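PDB 4DGU: putative cell adhesion protein from Bacteroides thetaiotaomicron, which is a fimbrillin-like protein that binds zinc and probably serves as a component of a distinct type of pilus involved in cell adhesion. Local coordinates for residues G75-P84 and Q105-P116; N13-A21 and S118-K126. All blocks are in the same frame, centred on the assembly; numbering follows the deposited sequence.

Contact 1: G75-P84 and Q105-P116; sequences GTVTFYAHYP and QEHLFGTAEAAP. With ZN (zinc ion), chain D.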
loop_
_atom_site.group_PDB
_atom_site.type_symbol
_atom_site.label_atom_id
_atom_site.label_comp_id
_atom_site.label_asym_id
_atom_site.label_seq_id
_atom_site.Cartn_x
_atom_site.Cartn_y
_atom_site.Cartn_z
ATOM N N GLY A 75 -6.159 30.658 -32.545
ATOM C CA GLY A 75 -7.255 29.948 -31.900
ATOM C C GLY A 75 -7.076 29.899 -30.401
ATOM O O GLY A 75 -7.779 30.602 -29.672
ATOM N N THR A 76 -6.183 29.015 -29.928
ATOM C CA THR A 76 -5.843 28.873 -28.520
ATOM C C THR A 76 -4.337 29.008 -28.340
ATOM O O THR A 76 -3.564 28.492 -29.149
ATOM C CB THR A 76 -6.350 27.567 -27.870
ATOM O OG1 THR A 76 -5.647 26.448 -28.385
ATOM C CG2 THR A 76 -7.836 27.372 -28.001
ATOM N N VAL A 77 -3.943 29.700 -27.256
ATOM C CA VAL A 77 -2.559 29.960 -26.854
ATOM C C VAL A 77 -2.268 29.208 -25.576
ATOM O O VAL A 77 -3.048 29.263 -24.615
ATOM C CB VAL A 77 -2.294 31.487 -26.658
ATOM C CG1 VAL A 77 -0.814 31.765 -26.419
ATOM C CG2 VAL A 77 -2.785 32.289 -27.849
ATOM N N THR A 78 -1.104 28.565 -25.533
ATOM C CA THR A 78 -0.651 27.881 -24.334
ATOM C C THR A 78 0.434 28.748 -23.692
ATOM O O THR A 78 1.387 29.138 -24.366
ATOM C CB THR A 78 -0.174 26.465 -24.657
ATOM O OG1 THR A 78 -1.210 25.799 -25.366
ATOM C CG2 THR A 78 0.181 25.679 -23.414
ATOM N N PHE A 79 0.271 29.042 -22.386
ATOM C CA PHE A 79 1.217 29.793 -21.592
ATOM C C PHE A 79 1.908 28.850 -20.603
ATOM O O PHE A 79 1.331 27.844 -20.218
ATOM C CB PHE A 79 0.536 30.952 -20.862
ATOM C CG PHE A 79 -0.063 31.982 -21.774
ATOM C CD1 PHE A 79 0.712 33.016 -22.283
ATOM C CD2 PHE A 79 -1.410 31.925 -22.129
ATOM C CE1 PHE A 79 0.162 33.958 -23.153
ATOM C CE2 PHE A 79 -1.958 32.866 -22.979
ATOM C CZ PHE A 79 -1.165 33.878 -23.491
ATOM N N TYR A 80 3.160 29.172 -20.237
ATOM C CA TYR A 80 4.026 28.436 -19.324
ATOM C C TYR A 80 4.621 29.409 -18.358
ATOM O O TYR A 80 5.027 30.491 -18.775
ATOM C CB TYR A 80 5.133 27.703 -20.088
ATOM C CG TYR A 80 4.606 26.699 -21.085
ATOM C CD1 TYR A 80 4.212 25.427 -20.681
ATOM C CD2 TYR A 80 4.469 27.030 -22.434
ATOM C CE1 TYR A 80 3.722 24.496 -21.595
ATOM C CE2 TYR A 80 3.996 26.102 -23.362
ATOM C CZ TYR A 80 3.624 24.832 -22.936
ATOM O OH TYR A 80 3.112 23.914 -23.826
ATOM N N ALA A 81 4.673 29.066 -17.068
ATOM C CA ALA A 81 5.204 29.991 -16.080
ATOM C C ALA A 81 6.012 29.295 -14.995
ATOM O O ALA A 81 5.644 28.208 -14.548
ATOM C CB ALA A 81 4.064 30.785 -15.448
ATOM N N HIS A 82 7.091 29.948 -14.548
ATOM C CA HIS A 82 7.947 29.504 -13.447
ATOM C C HIS A 82 7.839 30.457 -12.275
ATOM O O HIS A 82 7.826 31.667 -12.468
ATOM C CB HIS A 82 9.423 29.399 -13.881
ATOM C CG HIS A 82 9.713 28.265 -14.810
ATOM N ND1 HIS A 82 10.092 27.017 -14.341
ATOM C CD2 HIS A 82 9.670 28.234 -16.163
ATOM C CE1 HIS A 82 10.273 26.269 -15.419
ATOM N NE2 HIS A 82 10.024 26.954 -16.539
ATOM N N TYR A 83 7.746 29.899 -11.063
ATOM C CA TYR A 83 7.756 30.640 -9.814
ATOM C C TYR A 83 8.648 29.912 -8.816
ATOM O O TYR A 83 8.405 28.751 -8.539
ATOM C CB TYR A 83 6.372 30.913 -9.198
ATOM C CG TYR A 83 6.524 31.751 -7.946
ATOM C CD1 TYR A 83 6.821 33.112 -8.029
ATOM C CD2 TYR A 83 6.515 31.160 -6.681
ATOM C CE1 TYR A 83 7.065 33.869 -6.884
ATOM C CE2 TYR A 83 6.764 31.906 -5.527
ATOM C CZ TYR A 83 7.029 33.263 -5.635
ATOM O OH TYR A 83 7.266 34.006 -4.506
ATOM N N PRO A 84 9.689 30.570 -8.264
ATOM C CA PRO A 84 10.131 31.968 -8.515
ATOM C C PRO A 84 10.619 32.188 -9.967
ATOM O O PRO A 84 10.851 31.211 -10.688
ATOM C CB PRO A 84 11.271 32.151 -7.497
ATOM C CG PRO A 84 11.076 31.069 -6.460
ATOM C CD PRO A 84 10.545 29.912 -7.259
ATOM N N GLN A 105 13.997 26.243 -1.221
ATOM C CA GLN A 105 12.960 27.099 -1.794
ATOM C C GLN A 105 12.101 26.275 -2.755
ATOM O O GLN A 105 12.628 25.533 -3.583
ATOM C CB GLN A 105 13.617 28.328 -2.486
ATOM C CG GLN A 105 12.735 29.207 -3.408
ATOM C CD GLN A 105 11.557 29.881 -2.728
ATOM O OE1 GLN A 105 10.405 29.750 -3.156
ATOM N NE2 GLN A 105 11.801 30.616 -1.646
ATOM N N GLU A 106 10.775 26.404 -2.627
ATOM C CA GLU A 106 9.804 25.745 -3.504
ATOM C C GLU A 106 9.916 26.254 -4.950
ATOM O O GLU A 106 10.290 27.415 -5.162
ATOM C CB GLU A 106 8.360 25.989 -3.005
ATOM C CG GLU A 106 7.860 27.424 -3.132
ATOM C CD GLU A 106 6.474 27.722 -2.600
ATOM O OE1 GLU A 106 5.680 26.777 -2.379
ATOM O OE2 GLU A 106 6.181 28.924 -2.405
ATOM N N HIS A 107 9.570 25.389 -5.925
ATOM C CA HIS A 107 9.558 25.712 -7.338
ATOM C C HIS A 107 8.265 25.216 -7.935
ATOM O O HIS A 107 7.891 24.042 -7.783
ATOM C CB HIS A 107 10.782 25.139 -8.060
ATOM C CG HIS A 107 12.038 25.890 -7.734
ATOM N ND1 HIS A 107 12.305 27.135 -8.305
ATOM C CD2 HIS A 107 13.013 25.595 -6.848
ATOM C CE1 HIS A 107 13.442 27.531 -7.773
ATOM N NE2 HIS A 107 13.904 26.639 -6.891
ATOM N N LEU A 108 7.533 26.152 -8.530
ATOM C CA LEU A 108 6.221 25.923 -9.125
ATOM C C LEU A 108 6.265 26.187 -10.631
ATOM O O LEU A 108 7.015 27.044 -11.125
ATOM C CB LEU A 108 5.124 26.786 -8.436
ATOM C CG LEU A 108 5.322 27.157 -6.925
ATOM C CD1 LEU A 108 4.300 28.184 -6.473
ATOM C CD2 LEU A 108 5.204 25.975 -6.035
ATOM N N PHE A 109 5.484 25.390 -11.352
ATOM C CA PHE A 109 5.367 25.475 -12.793
ATOM C C PHE A 109 3.902 25.471 -13.154
ATOM O O PHE A 109 3.165 24.586 -12.727
ATOM C CB PHE A 109 6.138 24.339 -13.491
ATOM C CG PHE A 109 6.121 24.464 -14.989
ATOM C CD1 PHE A 109 6.913 25.407 -15.631
ATOM C CD2 PHE A 109 5.271 23.679 -15.759
ATOM C CE1 PHE A 109 6.875 25.545 -17.011
ATOM C CE2 PHE A 109 5.246 23.812 -17.139
ATOM C CZ PHE A 109 6.058 24.735 -17.756
ATOM N N GLY A 110 3.479 26.491 -13.903
ATOM C CA GLY A 110 2.086 26.646 -14.293
ATOM C C GLY A 110 1.879 26.653 -15.786
ATOM O O GLY A 110 2.796 26.965 -16.546
ATOM N N THR A 111 0.679 26.254 -16.215
ATOM C CA THR A 111 0.275 26.262 -17.623
ATOM C C THR A 111 -1.136 26.783 -17.699
ATOM O O THR A 111 -1.904 26.688 -16.737
ATOM C CB THR A 111 0.404 24.883 -18.328
ATOM O OG1 THR A 111 -0.552 23.988 -17.801
ATOM C CG2 THR A 111 1.770 24.247 -18.182
ATOM N N ALA A 112 -1.477 27.333 -18.859
ATOM C CA ALA A 112 -2.799 27.808 -19.173
ATOM C C ALA A 112 -3.040 27.650 -20.648
ATOM O O ALA A 112 -2.084 27.634 -21.415
ATOM C CB ALA A 112 -2.952 29.261 -18.753
ATOM N N GLU A 113 -4.309 27.482 -21.033
ATOM C CA GLU A 113 -4.777 27.435 -22.411
ATOM C C GLU A 113 -5.859 28.486 -22.499
ATOM O O GLU A 113 -6.828 28.413 -21.749
ATOM C CB GLU A 113 -5.252 26.041 -22.831
ATOM C CG GLU A 113 -4.125 25.185 -23.392
ATOM C CD GLU A 113 -4.442 23.773 -23.856
ATOM O OE1 GLU A 113 -5.638 23.446 -24.047
ATOM O OE2 GLU A 113 -3.476 22.998 -24.053
ATOM N N ALA A 114 -5.636 29.529 -23.307
ATOM C CA ALA A 114 -6.561 30.636 -23.438
ATOM C C ALA A 114 -6.754 31.033 -24.890
ATOM O O ALA A 114 -5.910 30.763 -25.736
ATOM C CB ALA A 114 -6.047 31.837 -22.642
ATOM N N ALA A 115 -7.868 31.686 -25.172
ATOM C CA ALA A 115 -8.176 32.181 -26.488
ATOM C C ALA A 115 -7.786 33.640 -26.551
ATOM O O ALA A 115 -8.154 34.384 -25.645
ATOM C CB ALA A 115 -9.663 32.015 -26.782
ATOM N N PRO A 116 -7.033 34.089 -27.580
ATOM C CA PRO A 116 -6.688 35.520 -27.660
ATOM C C PRO A 116 -7.928 36.393 -27.553
ATOM O O PRO A 116 -8.966 36.047 -28.109
ATOM C CB PRO A 116 -6.015 35.644 -29.028
ATOM C CG PRO A 116 -5.468 34.288 -29.279
ATOM C CD PRO A 116 -6.470 33.339 -28.717
HETATM ZN ZN ZN D . 15.651 26.900 -5.643
HETATM O O HOH W 1 9.848 26.326 -11.490
HETATM O O HOH W 2 11.139 28.445 -10.548
HETATM O O HOH W 3 15.282 25.681 -3.800
HETATM O O HOH W 4 17.410 26.023 -6.806
#

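Contact 2: N13-A21 and S118-K126; sequences NFSISIDDA and SQNVSLKFK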
loop_
_atom_site.group_PDB
_atom_site.type_symbol
_atom_site.label_atom_id
_atom_site.label_comp_id
_atom_site.label_asym_id
_atom_site.label_seq_id
_atom_site.Cartn_x
_atom_site.Cartn_y
_atom_site.Cartn_z
ATOM N N ASN A 13 -5.387 43.579 -23.814
ATOM C CA ASN A 13 -4.510 43.027 -22.778
ATOM C C ASN A 13 -5.260 42.019 -21.913
ATOM O O ASN A 13 -6.493 42.031 -21.865
ATOM C CB ASN A 13 -3.945 44.140 -21.910
ATOM C CG ASN A 13 -2.951 45.055 -22.602
ATOM O OD1 ASN A 13 -3.042 45.346 -23.799
ATOM N ND2 ASN A 13 -1.991 45.562 -21.847
ATOM N N PHE A 14 -4.508 41.139 -21.228
ATOM C CA PHE A 14 -5.087 40.152 -20.328
ATOM C C PHE A 14 -4.421 40.201 -18.964
ATOM O O PHE A 14 -3.216 40.461 -18.862
ATOM C CB PHE A 14 -5.004 38.719 -20.907
ATOM C CG PHE A 14 -3.623 38.145 -21.142
ATOM C CD1 PHE A 14 -2.963 37.439 -20.144
ATOM C CD2 PHE A 14 -3.009 38.253 -22.381
ATOM C CE1 PHE A 14 -1.712 36.871 -20.381
ATOM C CE2 PHE A 14 -1.763 37.672 -22.614
ATOM C CZ PHE A 14 -1.120 36.995 -21.617
ATOM N N SER A 15 -5.210 39.908 -17.914
ATOM C CA SER A 15 -4.696 39.805 -16.556
ATOM C C SER A 15 -4.444 38.318 -16.245
ATOM O O SER A 15 -4.942 37.431 -16.960
ATOM C CB SER A 15 -5.661 40.441 -15.560
ATOM O OG SER A 15 -6.884 39.728 -15.489
ATOM N N ILE A 16 -3.654 38.055 -15.205
ATOM C CA ILE A 16 -3.335 36.697 -14.787
ATOM C C ILE A 16 -3.937 36.443 -13.395
ATOM O O ILE A 16 -3.958 37.343 -12.541
ATOM C CB ILE A 16 -1.787 36.484 -14.838
ATOM C CG1 ILE A 16 -1.239 36.430 -16.296
ATOM C CG2 ILE A 16 -1.270 35.323 -13.958
ATOM C CD1 ILE A 16 -1.520 35.191 -17.117
ATOM N N SER A 17 -4.436 35.215 -13.188
ATOM C CA SER A 17 -4.939 34.722 -11.908
ATOM C C SER A 17 -4.176 33.445 -11.579
ATOM O O SER A 17 -3.880 32.651 -12.478
ATOM C CB SER A 17 -6.454 34.529 -11.921
ATOM O OG SER A 17 -6.840 33.314 -12.535
ATOM N N ILE A 18 -3.804 33.283 -10.308
ATOM C CA ILE A 18 -3.008 32.149 -9.822
ATOM C C ILE A 18 -3.917 31.059 -9.298
ATOM O O ILE A 18 -4.536 31.208 -8.249
ATOM C CB ILE A 18 -1.974 32.609 -8.744
ATOM C CG1 ILE A 18 -1.124 33.814 -9.233
ATOM C CG2 ILE A 18 -1.100 31.430 -8.244
ATOM C CD1 ILE A 18 -0.332 33.608 -10.587
ATOM N N ASP A 19 -3.968 29.947 -10.005
ATOM C CA ASP A 19 -4.799 28.826 -9.597
ATOM C C ASP A 19 -3.911 27.604 -9.395
ATOM O O ASP A 19 -2.696 27.703 -9.571
ATOM C CB ASP A 19 -5.910 28.585 -10.640
ATOM C CG ASP A 19 -7.084 29.557 -10.590
ATOM O OD1 ASP A 19 -7.302 30.193 -9.519
ATOM O OD2 ASP A 19 -7.817 29.645 -11.594
ATOM N N ASP A 20 -4.496 26.465 -8.984
ATOM C CA ASP A 20 -3.749 25.229 -8.737
ATOM C C ASP A 20 -4.062 24.175 -9.764
ATOM O O ASP A 20 -5.195 24.095 -10.207
ATOM C CB ASP A 20 -4.100 24.678 -7.343
ATOM C CG ASP A 20 -3.676 25.601 -6.218
ATOM O OD1 ASP A 20 -2.463 25.705 -5.960
ATOM O OD2 ASP A 20 -4.556 26.203 -5.582
ATOM N N ALA A 21 -3.077 23.341 -10.115
ATOM C CA ALA A 21 -3.308 22.220 -11.022
ATOM C C ALA A 21 -4.078 21.131 -10.283
ATOM O O ALA A 21 -3.919 20.976 -9.064
ATOM C CB ALA A 21 -1.998 21.670 -11.548
ATOM N N SER A 118 -9.324 37.068 -24.489
ATOM C CA SER A 118 -9.812 36.783 -23.129
ATOM C C SER A 118 -9.266 37.815 -22.160
ATOM O O SER A 118 -8.072 38.132 -22.230
ATOM C CB SER A 118 -9.374 35.397 -22.677
ATOM O OG SER A 118 -9.864 34.404 -23.560
ATOM N N GLN A 119 -10.124 38.337 -21.268
ATOM C CA GLN A 119 -9.685 39.365 -20.325
ATOM C C GLN A 119 -8.827 38.761 -19.209
ATOM O O GLN A 119 -7.919 39.442 -18.739
ATOM C CB GLN A 119 -10.876 40.159 -19.748
ATOM C CG GLN A 119 -10.512 41.412 -18.926
ATOM C CD GLN A 119 -9.550 42.351 -19.621
ATOM O OE1 GLN A 119 -9.940 43.166 -20.470
ATOM N NE2 GLN A 119 -8.275 42.276 -19.242
ATOM N N ASN A 120 -9.065 37.497 -18.819
ATOM C CA ASN A 120 -8.270 36.869 -17.787
ATOM C C ASN A 120 -7.744 35.515 -18.224
ATOM O O ASN A 120 -8.425 34.776 -18.929
ATOM C CB ASN A 120 -9.088 36.721 -16.485
ATOM C CG ASN A 120 -8.248 36.304 -15.294
ATOM O OD1 ASN A 120 -8.257 35.145 -14.862
ATOM N ND2 ASN A 120 -7.461 37.232 -14.784
ATOM N N VAL A 121 -6.513 35.212 -17.809
ATOM C CA VAL A 121 -5.832 33.959 -18.100
ATOM C C VAL A 121 -5.497 33.312 -16.740
ATOM O O VAL A 121 -4.800 33.917 -15.935
ATOM C CB VAL A 121 -4.592 34.190 -19.016
ATOM C CG1 VAL A 121 -3.689 32.953 -19.089
ATOM C CG2 VAL A 121 -5.022 34.638 -20.417
ATOM N N SER A 122 -6.054 32.117 -16.472
ATOM C CA SER A 122 -5.805 31.403 -15.213
ATOM C C SER A 122 -4.664 30.408 -15.351
ATOM O O SER A 122 -4.808 29.410 -16.053
ATOM C CB SER A 122 -7.056 30.669 -14.739
ATOM O OG SER A 122 -8.165 31.550 -14.692
ATOM N N LEU A 123 -3.545 30.678 -14.691
ATOM C CA LEU A 123 -2.401 29.783 -14.687
ATOM C C LEU A 123 -2.599 28.733 -13.611
ATOM O O LEU A 123 -2.799 29.096 -12.446
ATOM C CB LEU A 123 -1.070 30.544 -14.455
ATOM C CG LEU A 123 -0.521 31.357 -15.608
ATOM C CD1 LEU A 123 0.532 32.278 -15.117
ATOM C CD2 LEU A 123 0.083 30.457 -16.694
ATOM N N LYS A 124 -2.537 27.438 -14.013
ATOM C CA LYS A 124 -2.706 26.270 -13.122
ATOM C C LYS A 124 -1.328 25.771 -12.694
ATOM O O LYS A 124 -0.650 25.045 -13.442
ATOM C CB LYS A 124 -3.529 25.140 -13.790
ATOM C CG LYS A 124 -4.861 25.575 -14.434
ATOM C CD LYS A 124 -5.976 25.768 -13.432
ATOM C CE LYS A 124 -7.342 25.661 -14.068
ATOM N NZ LYS A 124 -7.769 24.239 -14.249
ATOM N N PHE A 125 -0.919 26.169 -11.471
ATOM C CA PHE A 125 0.385 25.813 -10.958
ATOM C C PHE A 125 0.454 24.439 -10.260
ATOM O O PHE A 125 -0.373 24.090 -9.406
ATOM C CB PHE A 125 0.881 26.883 -9.986
ATOM C CG PHE A 125 1.439 28.099 -10.686
ATOM C CD1 PHE A 125 0.609 29.162 -11.038
ATOM C CD2 PHE A 125 2.798 28.182 -10.998
ATOM C CE1 PHE A 125 1.137 30.287 -11.682
ATOM C CE2 PHE A 125 3.314 29.303 -11.651
ATOM C CZ PHE A 125 2.483 30.347 -11.986
ATOM N N LYS A 126 1.450 23.657 -10.673
ATOM C CA LYS A 126 1.908 22.430 -10.061
ATOM C C LYS A 126 3.092 22.797 -9.136
ATOM O O LYS A 126 3.887 23.654 -9.530
ATOM C CB LYS A 126 2.391 21.436 -11.142
ATOM C CG LYS A 126 1.347 20.917 -12.105
ATOM C CD LYS A 126 1.977 20.018 -13.157
ATOM C CE LYS A 126 0.974 19.442 -14.142
ATOM N NZ LYS A 126 1.688 18.771 -15.269
#

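Contact 1: G75-P84 and Q105-P116
Phe-109 sets CD1 of its ring over one face of the His-82 imidazole, 3.5 Å from CE1 of the histidine. The ring planes are inclined at 59°, neither stacked nor perpendicular. Phe-109 reaches this place because its CG is anti to the backbone N (chi1 -176°), which swings the ring across to strand 77-83; its CZ then meets CD1 of Tyr-80 at 3.5 Å. CG2 of Thr-111 touches the same CD1. Tyr-55, from a loop, meets the His-82 ring edge-to-face and also touches Tyr-80 and Phe-109. The polar end of His-82 is fixed from two sides: NE2 bonds to the backbone O of Leu-160, while ND1 shares a water with the backbone O of Leu-108.

Beneath these side chains strands 77-83 and 108-114 pair in antiparallel fashion, part of the mixed sheet of this fimbrillin-like protein. Eight backbone hydrogen bonds join Val-77, Phe-79, Ala-81 and Tyr-83 to Ala-114, Ala-112, Gly-110 and Leu-108. The side chains of these pairs, Gly-110 having none, lie on the face opposite His-82 and Phe-109. There Phe-79 receives the CB of Ala-114 at its ring edge, and Tyr-83 lies alongside Leu-108, CD2 to CD1 3.7 Å, with its hydroxyl bonded to Glu-44.

Beyond the paired strands, Pro-84, preceded by a cis peptide bond, sets its CD 3.5 Å from ND1 of His-107. That ND1 donates to a water which in turn donates to the Pro-84 carbonyl, a bridge that restrains the imidazole's rotation. NE2, on the far side of the ring, binds a zinc ion at 2.2 Å, together with two waters; one of these also donates to the Gln-105 carbonyl.

Contact 2: N13-A21 and S118-K126
Asn-120 donates through ND2 to the hydroxyl of Ser-15, 2.7 Å from ND2 to OG, with the acceptor almost in the amide plane. Its CG lies anti to the backbone N (chi1 -170°), which carries the amide across to strand 13-20; OD1 then comes within 3.3 Å of Ser-17 OG, a weak pairing at most. Next along this polar face, OD2 of Asp-19 lies 3.4 Å from CB of Ser-122.

The reverse face is largely apolar. CG2 of Val-121 rests 3.5 Å from CD1 of the Phe-14 ring, while its CG1 lies alongside CD1 of Ile-16. Farther on, Ile-16 CG2 meets Leu-123 CD1, and Ile-18 reaches CE1 of Phe-125 with its CD1. The exception, at the far end, is Asp-20, hydrogen-bonded to Asn-31. Behind this layer stand Met-48, Trp-67 and Phe-79, while Ile-40 covers Ile-18 and Phe-125.

The backbones set the register: Ser-15, Ser-17 and Asp-19 each give an N-H to segment 118-126 and accept one from it, and Ala-21 N closes the series on Phe-125 O. Such bonding is typical of a parallel strand pair, here within a mixed fimbrillin-like sheet with one polar and one core-facing side.

How the contacts relate
Strand 108-114 of contact 1 and strand 120-126 of contact 2 are consecutive and lie side by side in one sheet, so the two contacts, with centres about 8 Å apart, form a continuous row of four strands: 77-83, 108-114, 120-126 and 13-20. Probable hydrogen bonds join the middle pair, from Lys-126 N to Phe-109 O at 2.8 Å and from Lys-124 N to Thr-111 O at 2.9 Å. Phe-125 and Leu-123 pack on Ala-81, so the apolar faces of both contacts form one layer. His-107 of contact 1 has its zinc ion; Asp-19 of contact 2, a known zinc ligand, has none bound in this chain. Its side chain is about 9 Å from that of Ala-112.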